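Local coordinates for light Chain (Clostridium botulinum, PDB 6BVD), which probably cleaves a SNARE protein of nerve terminals as the zinc metalloprotease domain of the mosaic botulinum neurotoxin type HA, blocking transmitter release, at residues 91-96 and 195-200; 240-245 and 284-289; 245-250 and 277-282. One frame throughout, in Å; residues are numbered along the deposited sequence.

Contact 1 (91-96 and 195-200); sequences QIMIKL and VEFSPE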
loop_
_atom_site.group_PDB
_atom_site.type_symbol
_atom_site.label_atom_id
_atom_site.label_comp_id
_atom_site.label_asym_id
_atom_site.label_seq_id
_atom_site.Cartn_x
_atom_site.Cartn_y
_atom_site.Cartn_z
ATOM N N GLN A 91 -3.193 -13.107 2.855
ATOM C CA GLN A 91 -2.914 -11.858 2.120
ATOM C C GLN A 91 -3.906 -10.745 2.450
ATOM O O GLN A 91 -3.568 -9.558 2.394
ATOM C CB GLN A 91 -2.896 -12.098 0.606
ATOM C CG GLN A 91 -1.973 -13.223 0.185
ATOM C CD GLN A 91 -0.579 -13.124 0.777
ATOM O OE1 GLN A 91 0.073 -12.091 0.695
ATOM N NE2 GLN A 91 -0.105 -14.235 1.376
ATOM N N ILE A 92 -5.154 -11.106 2.704
ATOM C CA ILE A 92 -6.145 -10.102 3.056
ATOM C C ILE A 92 -5.797 -9.547 4.425
ATOM O O ILE A 92 -5.849 -8.349 4.649
ATOM C CB ILE A 92 -7.562 -10.724 3.023
ATOM C CG1 ILE A 92 -7.876 -11.131 1.587
ATOM C CG2 ILE A 92 -8.612 -9.795 3.679
ATOM C CD1 ILE A 92 -9.175 -11.905 1.431
ATOM N N MET A 93 -5.415 -10.427 5.350
ATOM C CA MET A 93 -5.058 -9.994 6.687
ATOM C C MET A 93 -3.843 -9.048 6.630
ATOM O O MET A 93 -3.795 -8.036 7.338
ATOM C CB MET A 93 -4.769 -11.202 7.610
ATOM C CG MET A 93 -5.980 -12.072 7.866
ATOM S SD MET A 93 -7.372 -11.152 8.534
ATOM C CE MET A 93 -6.691 -10.496 10.066
ATOM N N ILE A 94 -2.888 -9.356 5.764
ATOM C CA ILE A 94 -1.747 -8.479 5.558
ATOM C C ILE A 94 -2.244 -7.106 5.059
ATOM O O ILE A 94 -1.844 -6.046 5.525
ATOM C CB ILE A 94 -0.780 -9.101 4.542
ATOM C CG1 ILE A 94 -0.019 -10.280 5.162
ATOM C CG2 ILE A 94 0.237 -8.106 4.070
ATOM C CD1 ILE A 94 0.741 -11.085 4.125
ATOM N N LYS A 95 -3.179 -7.147 4.131
ATOM C CA LYS A 95 -3.701 -5.872 3.580
ATOM C C LYS A 95 -4.429 -5.057 4.661
ATOM O O LYS A 95 -4.293 -3.811 4.748
ATOM C CB LYS A 95 -4.620 -6.159 2.389
ATOM C CG LYS A 95 -4.914 -4.896 1.536
ATOM C CD LYS A 95 -5.616 -5.249 0.239
ATOM C CE LYS A 95 -5.841 -3.960 -0.582
ATOM N NZ LYS A 95 -6.086 -4.372 -1.964
ATOM N N LEU A 96 -5.186 -5.749 5.514
ATOM C CA LEU A 96 -5.931 -5.047 6.558
ATOM C C LEU A 96 -5.026 -4.466 7.646
ATOM O O LEU A 96 -5.246 -3.342 8.105
ATOM C CB LEU A 96 -6.991 -5.966 7.185
ATOM C CG LEU A 96 -8.051 -6.506 6.227
ATOM C CD1 LEU A 96 -9.092 -7.347 6.959
ATOM C CD2 LEU A 96 -8.800 -5.374 5.452
ATOM N N VAL A 195 -8.586 -14.067 18.781
ATOM C CA VAL A 195 -9.649 -13.538 17.894
ATOM C C VAL A 195 -10.053 -14.541 16.803
ATOM O O VAL A 195 -9.216 -15.172 16.206
ATOM C CB VAL A 195 -9.224 -12.218 17.212
ATOM C CG1 VAL A 195 -10.238 -11.817 16.122
ATOM C CG2 VAL A 195 -9.092 -11.119 18.254
ATOM N N GLU A 196 -11.347 -14.736 16.583
ATOM C CA GLU A 196 -11.821 -15.430 15.401
ATOM C C GLU A 196 -12.274 -14.346 14.440
ATOM O O GLU A 196 -13.183 -13.570 14.783
ATOM C CB GLU A 196 -12.989 -16.367 15.729
ATOM C CG GLU A 196 -12.649 -17.383 16.795
ATOM C CD GLU A 196 -13.897 -18.038 17.348
ATOM O OE1 GLU A 196 -14.789 -18.410 16.550
ATOM O OE2 GLU A 196 -14.011 -18.108 18.583
ATOM N N PHE A 197 -11.623 -14.257 13.287
ATOM C CA PHE A 197 -11.890 -13.150 12.366
ATOM C C PHE A 197 -12.101 -13.631 10.936
ATOM O O PHE A 197 -11.338 -14.467 10.390
ATOM C CB PHE A 197 -10.750 -12.128 12.397
ATOM C CG PHE A 197 -11.109 -10.841 11.710
ATOM C CD1 PHE A 197 -12.028 -9.986 12.301
ATOM C CD2 PHE A 197 -10.587 -10.519 10.472
ATOM C CE1 PHE A 197 -12.403 -8.810 11.662
ATOM C CE2 PHE A 197 -10.950 -9.327 9.835
ATOM C CZ PHE A 197 -11.852 -8.496 10.421
ATOM N N SER A 198 -13.107 -13.036 10.298
ATOM C CA SER A 198 -13.536 -13.463 8.985
ATOM C C SER A 198 -13.694 -12.210 8.100
ATOM O O SER A 198 -14.772 -11.614 8.077
ATOM C CB SER A 198 -14.861 -14.229 9.100
ATOM O OG SER A 198 -15.273 -14.835 7.898
ATOM N N PRO A 199 -12.608 -11.792 7.407
ATOM C CA PRO A 199 -12.623 -10.517 6.654
ATOM C C PRO A 199 -13.496 -10.495 5.396
ATOM O O PRO A 199 -13.891 -9.403 4.951
ATOM C CB PRO A 199 -11.148 -10.321 6.265
ATOM C CG PRO A 199 -10.610 -11.709 6.186
ATOM C CD PRO A 199 -11.299 -12.476 7.312
ATOM N N GLU A 200 -13.766 -11.649 4.806
ATOM C CA GLU A 200 -14.508 -11.715 3.554
ATOM C C GLU A 200 -16.036 -11.768 3.678
ATOM O O GLU A 200 -16.715 -11.752 2.663
ATOM C CB GLU A 200 -14.064 -12.940 2.758
ATOM C CG GLU A 200 -12.589 -12.882 2.337
ATOM C CD GLU A 200 -12.227 -13.992 1.384
ATOM O OE1 GLU A 200 -12.111 -15.157 1.820
ATOM O OE2 GLU A 200 -12.086 -13.710 0.188
#
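I92, M93 and L96 of helix 83-100 pack against F197, P199 and E200, which follow the end of strand 193-196. No hydrogen bond joins the two segments; the contact is made by buried side chains. The apolar part centres on P199. CG2 of I92 lies 3.7 Å from CB of P199. CD1 of L96 meets the same CB at 3.7 Å, one helical turn further on. SD of M93 touches CG of P199 more loosely, at 4.0 Å.

A Met-aromatic contact adds to this. Bends at chi2 (-56°) and chi3 place SD and then CE of M93 beside CD2 of F197. SD stands 3.8 Å from CD2 of F197 and 5.1 Å from the ring centroid. It lies 76° off the ring normal, at the ring edge. CD1 of L96 meets the edge too, 4.0 Å from CE2 of F197.

CD1 of I92 rests against CG, CD and OE2 of E200, with OE2 at 3.6 Å. The two side chains cross at about a right angle. OE2 is also in a salt bridge with K88 NZ, and OE1 is hydrogen-bonded to OH of Y79.

F197 also packs on I225 and L226 of helix 222-237, which bears the zinc-binding HExxH motif. The contact thus belongs to the buried core of the clostridial zinc protease fold, between helix 83-100, the mixed sheet and the metal-site helix.

Contact 2 (240-245 and 284-289); sequences TYITEY and SQLYNK. With ACT (acetate ion), chain F.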
loop_
_atom_site.group_PDB
_atom_site.type_symbol
_atom_site.label_atom_id
_atom_site.label_comp_id
_atom_site.label_asym_id
_atom_site.label_seq_id
_atom_site.Cartn_x
_atom_site.Cartn_y
_atom_site.Cartn_z
ATOM N N THR A 240 -8.844 -5.397 31.710
ATOM C CA THR A 240 -10.107 -4.661 31.977
ATOM C C THR A 240 -11.290 -5.300 31.261
ATOM O O THR A 240 -12.400 -4.743 31.246
ATOM C CB THR A 240 -10.042 -3.176 31.473
ATOM O OG1 THR A 240 -10.063 -3.181 30.056
ATOM C CG2 THR A 240 -8.746 -2.467 31.945
ATOM N N TYR A 241 -11.072 -6.477 30.681
ATOM C CA TYR A 241 -12.087 -7.159 29.883
ATOM C C TYR A 241 -13.313 -7.550 30.713
ATOM O O TYR A 241 -13.189 -8.086 31.816
ATOM C CB TYR A 241 -11.460 -8.384 29.220
ATOM C CG TYR A 241 -12.239 -9.136 28.161
ATOM C CD1 TYR A 241 -11.979 -8.926 26.814
ATOM C CD2 TYR A 241 -13.188 -10.104 28.509
ATOM C CE1 TYR A 241 -12.650 -9.629 25.834
ATOM C CE2 TYR A 241 -13.862 -10.815 27.537
ATOM C CZ TYR A 241 -13.589 -10.573 26.210
ATOM O OH TYR A 241 -14.261 -11.262 25.225
ATOM N N ILE A 242 -14.510 -7.252 30.194
ATOM C CA ILE A 242 -15.727 -7.709 30.893
ATOM C C ILE A 242 -16.710 -8.480 30.008
ATOM O O ILE A 242 -16.758 -8.299 28.791
ATOM C CB ILE A 242 -16.491 -6.529 31.579
ATOM C CG1 ILE A 242 -16.826 -5.394 30.586
ATOM C CG2 ILE A 242 -15.656 -5.948 32.685
ATOM C CD1 ILE A 242 -17.787 -4.305 31.202
ATOM N N THR A 243 -17.487 -9.367 30.649
ATOM C CA THR A 243 -18.582 -10.061 30.010
ATOM C C THR A 243 -19.962 -9.698 30.630
ATOM O O THR A 243 -20.987 -9.940 30.000
ATOM C CB THR A 243 -18.409 -11.589 30.136
ATOM O OG1 THR A 243 -18.344 -11.909 31.526
ATOM C CG2 THR A 243 -17.119 -12.074 29.422
ATOM N N GLU A 244 -19.993 -9.168 31.857
ATOM C CA GLU A 244 -21.286 -8.920 32.524
ATOM C C GLU A 244 -21.617 -7.435 32.466
ATOM O O GLU A 244 -21.325 -6.810 31.458
ATOM C CB GLU A 244 -21.261 -9.438 33.951
ATOM C CG GLU A 244 -20.778 -10.900 34.023
ATOM C CD GLU A 244 -21.591 -11.818 33.097
ATOM O OE1 GLU A 244 -22.829 -11.749 33.151
ATOM O OE2 GLU A 244 -20.998 -12.606 32.318
ATOM N N TYR A 245 -22.212 -6.853 33.509
ATOM C CA TYR A 245 -22.618 -5.421 33.402
ATOM C C TYR A 245 -23.517 -5.233 32.166
ATOM O O TYR A 245 -23.346 -4.285 31.382
ATOM C CB TYR A 245 -21.360 -4.500 33.314
ATOM C CG TYR A 245 -20.419 -4.724 34.469
ATOM C CD1 TYR A 245 -20.597 -4.058 35.662
ATOM C CD2 TYR A 245 -19.367 -5.646 34.378
ATOM C CE1 TYR A 245 -19.764 -4.277 36.735
ATOM C CE2 TYR A 245 -18.528 -5.863 35.446
ATOM C CZ TYR A 245 -18.730 -5.178 36.615
ATOM O OH TYR A 245 -17.908 -5.390 37.691
ATOM N N SER A 284 -18.740 4.149 36.939
ATOM C CA SER A 284 -17.931 4.295 38.146
ATOM C C SER A 284 -17.506 2.946 38.746
ATOM O O SER A 284 -16.378 2.816 39.257
ATOM C CB SER A 284 -18.674 5.108 39.196
ATOM O OG SER A 284 -18.774 6.468 38.776
ATOM N N GLN A 285 -18.386 1.950 38.687
ATOM C CA GLN A 285 -18.012 0.601 39.137
ATOM C C GLN A 285 -16.787 0.056 38.369
ATOM O O GLN A 285 -15.832 -0.466 38.985
ATOM C CB GLN A 285 -19.172 -0.366 38.964
ATOM C CG GLN A 285 -20.071 -0.501 40.150
ATOM C CD GLN A 285 -21.175 -1.506 39.882
ATOM O OE1 GLN A 285 -21.687 -1.594 38.761
ATOM N NE2 GLN A 285 -21.530 -2.288 40.900
ATOM N N LEU A 286 -16.834 0.140 37.038
ATOM C CA LEU A 286 -15.725 -0.352 36.199
ATOM C C LEU A 286 -14.414 0.376 36.502
ATOM O O LEU A 286 -13.359 -0.243 36.604
ATOM C CB LEU A 286 -16.068 -0.229 34.721
ATOM C CG LEU A 286 -17.305 -1.045 34.311
ATOM C CD1 LEU A 286 -17.628 -0.802 32.867
ATOM C CD2 LEU A 286 -17.099 -2.552 34.555
ATOM N N TYR A 287 -14.489 1.696 36.617
ATOM C CA TYR A 287 -13.339 2.507 36.958
ATOM C C TYR A 287 -12.746 2.097 38.304
ATOM O O TYR A 287 -11.516 1.972 38.443
ATOM C CB TYR A 287 -13.728 3.983 36.952
ATOM C CG TYR A 287 -12.585 4.968 37.163
ATOM C CD1 TYR A 287 -11.935 5.560 36.083
ATOM C CD2 TYR A 287 -12.207 5.354 38.456
ATOM C CE1 TYR A 287 -10.897 6.485 36.270
ATOM C CE2 TYR A 287 -11.183 6.277 38.657
ATOM C CZ TYR A 287 -10.536 6.843 37.565
ATOM O OH TYR A 287 -9.522 7.755 37.774
ATOM N N ASN A 288 -13.602 1.899 39.302
ATOM C CA ASN A 288 -13.107 1.522 40.622
ATOM C C ASN A 288 -12.616 0.073 40.681
ATOM O O ASN A 288 -11.712 -0.243 41.466
ATOM C CB ASN A 288 -14.163 1.783 41.688
ATOM C CG ASN A 288 -14.361 3.265 41.917
ATOM O OD1 ASN A 288 -13.385 4.029 41.917
ATOM N ND2 ASN A 288 -15.618 3.691 42.063
ATOM N N LYS A 289 -13.199 -0.804 39.877
ATOM C CA LYS A 289 -12.718 -2.186 39.826
ATOM C C LYS A 289 -11.289 -2.219 39.259
ATOM O O LYS A 289 -10.404 -2.873 39.831
ATOM C CB LYS A 289 -13.633 -3.059 38.977
ATOM C CG LYS A 289 -13.131 -4.494 38.804
ATOM C CD LYS A 289 -13.996 -5.266 37.814
ATOM C CE LYS A 289 -14.088 -4.500 36.449
ATOM N NZ LYS A 289 -12.903 -4.641 35.485
HETATM C C ACT F . -14.382 -5.970 26.502
HETATM O O ACT F . -14.148 -5.705 27.703
HETATM O OXT ACT F . -13.925 -5.236 25.599
HETATM C CH3 ACT F . -15.215 -7.174 26.145
HETATM O O HOH W 1 -13.503 -3.084 33.337
HETATM O O HOH W 2 -13.010 -7.155 34.487
#
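In the loop after the zinc-site helix 222-237, I242 and Y245 pack on L286 and K289 of helix 280-301. Y245 and L286 meet in a CH-pi contact. CD2 of L286 sits over the centre of the Y245 ring, 3.6 Å from the centroid and 6° off the normal. The same methyl lies 3.8 Å from CD1 of I242, so it touches both the ring and I242. At the edge of the ring, in its plane, OE1 of Q285 comes within 3.9 Å of CE1 of Y245. The amide plane of Q285 stands 89° from the ring.

The polar link runs through K289. CD passes near OH of Y245; bends at chi3 (55°) and chi4 beyond it carry NZ to two waters, to which it gives hydrogen bonds. Water 1 donates to O of T240 at 2.9 Å, and water 2 to O of Y241 at 2.8 Å. The ammonium is thereby tied to two successive carbonyls of the loop.

An acetate, probably from the crystallisation liquor, accepts a hydrogen bond from N of I242 to its O at 3.0 Å. Its CH3 lies over one face of the Y241 ring. The ion is also hydrogen-bonded to ND1 of H232, a zinc ligand, and ND1 of H235.

L286 packs further on L268 of helix 264-270 and Y345 of helix 338-348. I242 touches A265, so the loop contacts both helix 264-270 and helix 280-301.

Contact 3 (245-250 and 277-282); sequences YKITPN and IVPQSI
I247 of the short strand 246-247 packs into the turn that leads to helix 280-301. The side-chain contacts are apolar, and no hydrogen bond joins the two segments. I247 carries most of the contact with two methyl groups. Its chi1 (57°) sets CG1 between the backbone N and the carbonyl carbon, and the extended chi2 (-178°) carries CD1 on to the 277-279 backbone.

CD1 makes one set of contacts. It is 3.6 Å from O of I277 and 3.7 Å from CA of V278, so the methyl rests on the backbone as well as on side chains. It meets CD of P279 at 3.8 Å, the two side chains reaching toward each other tip to tip. CG2 of I277 and CG2 of V278 also lie close to it, each at 4.0 Å.

CG2 of I247 makes the other set. It lies 3.8 Å from CD1 of I282, and these two side chains slide past each other in opposite directions. CD of P279, at the N-cap position, is 4.1 Å from this CG2.

Looser contacts lie at the two ends. CG2 of I282 comes 4.2 Å from CD1 of Y245. At the other end CG2 of I277 lies 4.2 Å from CA of P249.

Strand 246-247 is the antiparallel partner of strand 262-263, and I247 has a backbone hydrogen bond with I262. Helix 264-270 follows at once. I247 touches S264 and F267 on it, while V278 and I282 also reach S264. The two-stranded pair and the start of helix 280-301 therefore meet beside helix 264-270.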
loop_
_atom_site.group_PDB
_atom_site.type_symbol
_atom_site.label_atom_id
_atom_site.label_comp_id
_atom_site.label_asym_id
_atom_site.label_seq_id
_atom_site.Cartn_x
_atom_site.Cartn_y
_atom_site.Cartn_z
ATOM N N TYR A 245 -22.212 -6.853 33.509
ATOM C CA TYR A 245 -22.618 -5.421 33.402
ATOM C C TYR A 245 -23.517 -5.233 32.166
ATOM O O TYR A 245 -23.346 -4.285 31.382
ATOM C CB TYR A 245 -21.360 -4.500 33.314
ATOM C CG TYR A 245 -20.419 -4.724 34.469
ATOM C CD1 TYR A 245 -20.597 -4.058 35.662
ATOM C CD2 TYR A 245 -19.367 -5.646 34.378
ATOM C CE1 TYR A 245 -19.764 -4.277 36.735
ATOM C CE2 TYR A 245 -18.528 -5.863 35.446
ATOM C CZ TYR A 245 -18.730 -5.178 36.615
ATOM O OH TYR A 245 -17.908 -5.390 37.691
ATOM N N LYS A 246 -24.479 -6.134 31.990
ATOM C CA LYS A 246 -25.308 -6.143 30.778
ATOM C C LYS A 246 -26.476 -5.154 30.895
ATOM O O LYS A 246 -27.059 -5.013 31.980
ATOM C CB LYS A 246 -25.831 -7.543 30.508
ATOM C CG LYS A 246 -24.740 -8.579 30.197
ATOM C CD LYS A 246 -25.360 -9.943 29.895
ATOM C CE LYS A 246 -24.259 -10.950 29.508
ATOM N NZ LYS A 246 -24.796 -12.254 29.056
ATOM N N ILE A 247 -26.786 -4.442 29.805
ATOM C CA ILE A 247 -27.826 -3.415 29.863
ATOM C C ILE A 247 -28.666 -3.404 28.602
ATOM O O ILE A 247 -28.280 -3.969 27.567
ATOM C CB ILE A 247 -27.217 -1.966 30.068
ATOM C CG1 ILE A 247 -26.219 -1.637 28.950
ATOM C CG2 ILE A 247 -26.518 -1.866 31.427
ATOM C CD1 ILE A 247 -25.548 -0.253 29.112
ATOM N N THR A 248 -29.820 -2.745 28.701
ATOM C CA THR A 248 -30.647 -2.398 27.559
ATOM C C THR A 248 -30.717 -0.853 27.487
ATOM O O THR A 248 -30.392 -0.164 28.442
ATOM C CB THR A 248 -32.081 -2.999 27.670
ATOM O OG1 THR A 248 -32.585 -2.696 28.964
ATOM C CG2 THR A 248 -32.049 -4.530 27.493
ATOM N N PRO A 249 -31.058 -0.305 26.323
ATOM C CA PRO A 249 -31.093 1.165 26.260
ATOM C C PRO A 249 -32.348 1.753 26.969
ATOM O O PRO A 249 -33.337 1.037 27.152
ATOM C CB PRO A 249 -31.096 1.457 24.750
ATOM C CG PRO A 249 -31.683 0.257 24.139
ATOM C CD PRO A 249 -31.284 -0.927 25.005
ATOM N N ASN A 250 -32.292 3.023 27.385
ATOM C CA ASN A 250 -33.444 3.719 27.987
ATOM C C ASN A 250 -34.608 3.849 27.010
ATOM O O ASN A 250 -35.740 3.521 27.321
ATOM C CB ASN A 250 -33.023 5.132 28.447
ATOM C CG ASN A 250 -34.165 5.938 29.088
ATOM O OD1 ASN A 250 -34.966 5.431 29.874
ATOM N ND2 ASN A 250 -34.271 7.208 28.680
ATOM N N ILE A 277 -25.227 5.529 26.859
ATOM C CA ILE A 277 -26.126 4.421 27.151
ATOM C C ILE A 277 -25.708 3.695 28.450
ATOM O O ILE A 277 -26.548 3.217 29.229
ATOM C CB ILE A 277 -26.173 3.452 25.960
ATOM C CG1 ILE A 277 -26.776 4.184 24.756
ATOM C CG2 ILE A 277 -26.981 2.214 26.291
ATOM C CD1 ILE A 277 -26.743 3.410 23.450
ATOM N N VAL A 278 -24.409 3.629 28.707
ATOM C CA VAL A 278 -23.948 2.978 29.931
ATOM C C VAL A 278 -24.190 3.896 31.104
ATOM O O VAL A 278 -23.675 5.016 31.114
ATOM C CB VAL A 278 -22.430 2.617 29.868
ATOM C CG1 VAL A 278 -21.990 1.807 31.119
ATOM C CG2 VAL A 278 -22.153 1.842 28.617
ATOM N N PRO A 279 -24.987 3.429 32.096
ATOM C CA PRO A 279 -25.294 4.208 33.301
ATOM C C PRO A 279 -24.066 4.670 34.050
ATOM O O PRO A 279 -23.075 3.913 34.190
ATOM C CB PRO A 279 -26.095 3.222 34.162
ATOM C CG PRO A 279 -26.716 2.278 33.179
ATOM C CD PRO A 279 -25.723 2.154 32.055
ATOM N N GLN A 280 -24.166 5.872 34.605
ATOM C CA GLN A 280 -23.082 6.464 35.389
ATOM C C GLN A 280 -22.551 5.567 36.520
ATOM O O GLN A 280 -21.333 5.558 36.789
ATOM C CB GLN A 280 -23.556 7.772 36.010
ATOM C CG GLN A 280 -22.432 8.705 36.299
ATOM C CD GLN A 280 -21.662 9.000 35.018
ATOM O OE1 GLN A 280 -20.473 8.684 34.903
ATOM N NE2 GLN A 280 -22.357 9.570 34.031
ATOM N N SER A 281 -23.459 4.860 37.209
ATOM C CA SER A 281 -23.066 3.993 38.316
ATOM C C SER A 281 -22.231 2.807 37.845
ATOM O O SER A 281 -21.324 2.357 38.563
ATOM C CB SER A 281 -24.294 3.497 39.097
ATOM O OG SER A 281 -25.307 3.059 38.220
ATOM N N ILE A 282 -22.563 2.267 36.678
ATOM C CA ILE A 282 -21.752 1.197 36.073
ATOM C C ILE A 282 -20.409 1.758 35.598
ATOM O O ILE A 282 -19.359 1.143 35.784
ATOM C CB ILE A 282 -22.463 0.509 34.895
ATOM C CG1 ILE A 282 -23.571 -0.392 35.419
ATOM C CG2 ILE A 282 -21.488 -0.345 34.035
ATOM C CD1 ILE A 282 -24.248 -1.155 34.332
#

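Following the chain from the N terminus, the first contact begins on helix 83-100; contact 1 closes the loop from there to 195-200, after strand 193-196. That loop is complete before the other two open, so it stands in series with them. The chain then passes through the zinc-site helix 222-237 to the loop at 240-245. Contact 2 ties that loop to 284-289. Contact 3, 245-250 with 277-282, is nested inside. The two share Y245 and use successive parts of helix 280-301, with centres about 12 Å apart. Contact 1 joins a helix to the mixed-sheet region, whereas contacts 2 and 3 join the region after helix 222-237 to helix 280-301.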